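Local coordinates for Alpha/beta hydrolase fold protein (Chitinophaga pinensis, PDB 4PW0) that is of unestablished substrate but probably acts as a serine hydrolase of the alpha/beta hydrolase fold, at residues Q117-H121 against S216-I222. Residues are numbered along the deposited sequence; the frame is centred on the assembly and turned at random.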
loop_
_atom_site.group_PDB
_atom_site.type_symbol
_atom_site.label_atom_id
_atom_site.label_comp_id
_atom_site.label_asym_id
_atom_site.label_seq_id
_atom_site.Cartn_x
_atom_site.Cartn_y
_atom_site.Cartn_z
ATOM N N GLN A 117 -9.528 -16.765 2.108
ATOM C CA GLN A 117 -8.297 -17.584 2.128
ATOM C C GLN A 117 -8.650 -19.075 1.963
ATOM O O GLN A 117 -8.051 -19.775 1.162
ATOM C CB GLN A 117 -7.544 -17.416 3.415
ATOM C CG GLN A 117 -6.914 -16.050 3.637
ATOM C CD GLN A 117 -6.327 -15.957 5.026
ATOM O OE1 GLN A 117 -5.366 -16.664 5.348
ATOM N NE2 GLN A 117 -6.866 -15.067 5.835
ATOM N N TYR A 118 -9.617 -19.543 2.745
ATOM C CA TYR A 118 -10.012 -20.935 2.692
ATOM C C TYR A 118 -10.580 -21.267 1.306
ATOM O O TYR A 118 -10.289 -22.333 0.731
ATOM C CB TYR A 118 -10.981 -21.278 3.829
ATOM C CG TYR A 118 -11.110 -22.771 4.018
ATOM C CD1 TYR A 118 -10.094 -23.479 4.615
ATOM C CD2 TYR A 118 -12.184 -23.468 3.548
ATOM C CE1 TYR A 118 -10.141 -24.856 4.746
ATOM C CE2 TYR A 118 -12.245 -24.870 3.670
ATOM C CZ TYR A 118 -11.243 -25.541 4.279
ATOM O OH TYR A 118 -11.309 -26.924 4.400
HETATM N N MSE A 119 -11.384 -20.377 0.745
HETATM C CA MSE A 119 -11.973 -20.585 -0.584
HETATM C C MSE A 119 -10.918 -20.690 -1.645
HETATM O O MSE A 119 -11.022 -21.510 -2.576
HETATM C CB MSE A 119 -12.952 -19.453 -0.944
HETATM C CG MSE A 119 -13.874 -19.834 -2.100
HETATM SE SE MSE A 119 -15.152 -18.441 -2.530
HETATM C CE MSE A 119 -16.305 -18.757 -1.023
ATOM N N ALA A 120 -9.887 -19.861 -1.552
ATOM C CA ALA A 120 -8.814 -19.922 -2.520
ATOM C C ALA A 120 -8.056 -21.247 -2.426
ATOM O O ALA A 120 -7.508 -21.733 -3.454
ATOM C CB ALA A 120 -7.848 -18.750 -2.293
ATOM N N HIS A 121 -7.997 -21.807 -1.236
ATOM C CA HIS A 121 -7.401 -23.106 -1.019
ATOM C C HIS A 121 -8.207 -24.249 -1.641
ATOM O O HIS A 121 -7.641 -25.098 -2.380
ATOM C CB HIS A 121 -7.144 -23.389 0.469
ATOM C CG HIS A 121 -6.685 -24.782 0.728
ATOM N ND1 HIS A 121 -5.536 -25.295 0.175
ATOM C CD2 HIS A 121 -7.246 -25.782 1.447
ATOM C CE1 HIS A 121 -5.403 -26.561 0.544
ATOM N NE2 HIS A 121 -6.425 -26.880 1.321
ATOM N N SER A 216 -4.516 -25.748 8.451
ATOM C CA SER A 216 -4.912 -26.888 7.640
ATOM C C SER A 216 -4.436 -26.784 6.199
ATOM O O SER A 216 -4.628 -27.721 5.400
ATOM C CB SER A 216 -6.422 -27.057 7.683
ATOM O OG SER A 216 -7.140 -25.953 7.099
ATOM N N PHE A 217 -3.855 -25.644 5.844
ATOM C CA PHE A 217 -3.252 -25.472 4.528
ATOM C C PHE A 217 -2.139 -24.452 4.633
ATOM O O PHE A 217 -2.042 -23.700 5.603
ATOM C CB PHE A 217 -4.308 -25.064 3.483
ATOM C CG PHE A 217 -4.866 -23.683 3.689
ATOM C CD1 PHE A 217 -5.965 -23.464 4.531
ATOM C CD2 PHE A 217 -4.303 -22.596 3.041
ATOM C CE1 PHE A 217 -6.461 -22.192 4.721
ATOM C CE2 PHE A 217 -4.818 -21.342 3.243
ATOM C CZ PHE A 217 -5.893 -21.143 4.064
ATOM N N GLU A 218 -1.244 -24.463 3.647
ATOM C CA GLU A 218 -0.103 -23.570 3.605
ATOM C C GLU A 218 -0.501 -22.277 2.909
ATOM O O GLU A 218 -0.978 -22.318 1.793
ATOM C CB GLU A 218 1.043 -24.226 2.820
ATOM C CG GLU A 218 1.614 -25.417 3.568
ATOM C CD GLU A 218 2.278 -24.995 4.863
ATOM O OE1 GLU A 218 2.799 -23.855 4.957
ATOM O OE2 GLU A 218 2.317 -25.825 5.792
ATOM N N ILE A 219 -0.301 -21.152 3.592
ATOM C CA ILE A 219 -0.585 -19.842 2.988
ATOM C C ILE A 219 0.219 -19.653 1.706
ATOM O O ILE A 219 -0.265 -19.088 0.739
ATOM C CB ILE A 219 -0.277 -18.675 3.975
ATOM C CG1 ILE A 219 -1.391 -18.562 4.999
ATOM C CG2 ILE A 219 -0.164 -17.330 3.236
ATOM C CD1 ILE A 219 -2.731 -18.248 4.380
ATOM N N THR A 220 1.452 -20.164 1.686
ATOM C CA THR A 220 2.336 -20.039 0.549
ATOM C C THR A 220 1.753 -20.659 -0.711
ATOM O O THR A 220 2.147 -20.317 -1.815
ATOM C CB THR A 220 3.698 -20.707 0.854
ATOM O OG1 THR A 220 3.511 -22.085 1.289
ATOM C CG2 THR A 220 4.471 -19.899 1.924
ATOM N N SER A 221 0.790 -21.591 -0.539
ATOM C CA SER A 221 0.167 -22.242 -1.678
ATOM C C SER A 221 -0.916 -21.437 -2.390
ATOM O O SER A 221 -1.392 -21.827 -3.459
ATOM C CB SER A 221 -0.416 -23.599 -1.279
ATOM O OG SER A 221 -1.587 -23.474 -0.465
ATOM N N ILE A 222 -1.318 -20.285 -1.814
ATOM C CA ILE A 222 -2.312 -19.458 -2.478
ATOM C C ILE A 222 -1.561 -18.599 -3.499
ATOM O O ILE A 222 -0.842 -17.681 -3.129
ATOM C CB ILE A 222 -3.057 -18.575 -1.458
ATOM C CG1 ILE A 222 -3.966 -19.440 -0.563
ATOM C CG2 ILE A 222 -3.833 -17.505 -2.181
ATOM C CD1 ILE A 222 -4.583 -18.699 0.600
HETATM O O HOH W 1 -3.878 -24.048 -1.633
#
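The imidazole of His121 and the phenyl ring of Phe217 form an offset stack, nearly parallel at 11° with centroids 4.7 Å apart. The side chains lie head to tail, so that each ring is met by the other residue's CB: Phe217 CB sits 3.4 Å from the centroid of the His121 ring, almost on its normal, while His121 CB lies over a face of the phenyl ring, nearer its rim. His121 CG is anti to its own backbone nitrogen (chi1 173°), which brings the imidazole over Phe217 CB.

Other apolar contacts continue the interface. Tyr118 CD1 approaches Phe217 CE1 at 3.9 Å, and Ala120 CB meets Ile222 CG2 in the conformer given.

Polar linkage runs through water. One molecule in the plane of the imidazole joins His121 ND1 (2.8 Å) to Ser221 OG, to which it donates; Ser221 OG in turn donates to Glu218 O, just before the 3-10 segment 219-221, at 2.6 Å. Gln117 NE2 donates to the carbonyl oxygens of Gly113, in the same helix, and Ala136.

The contact thus joins helix 111-122, which follows the probable nucleophile elbow, to the loop entering strand 226-231. Ala120 and Ile222 both touch Ile130 of strand 127-133, and Tyr118 packs on helix 85-98.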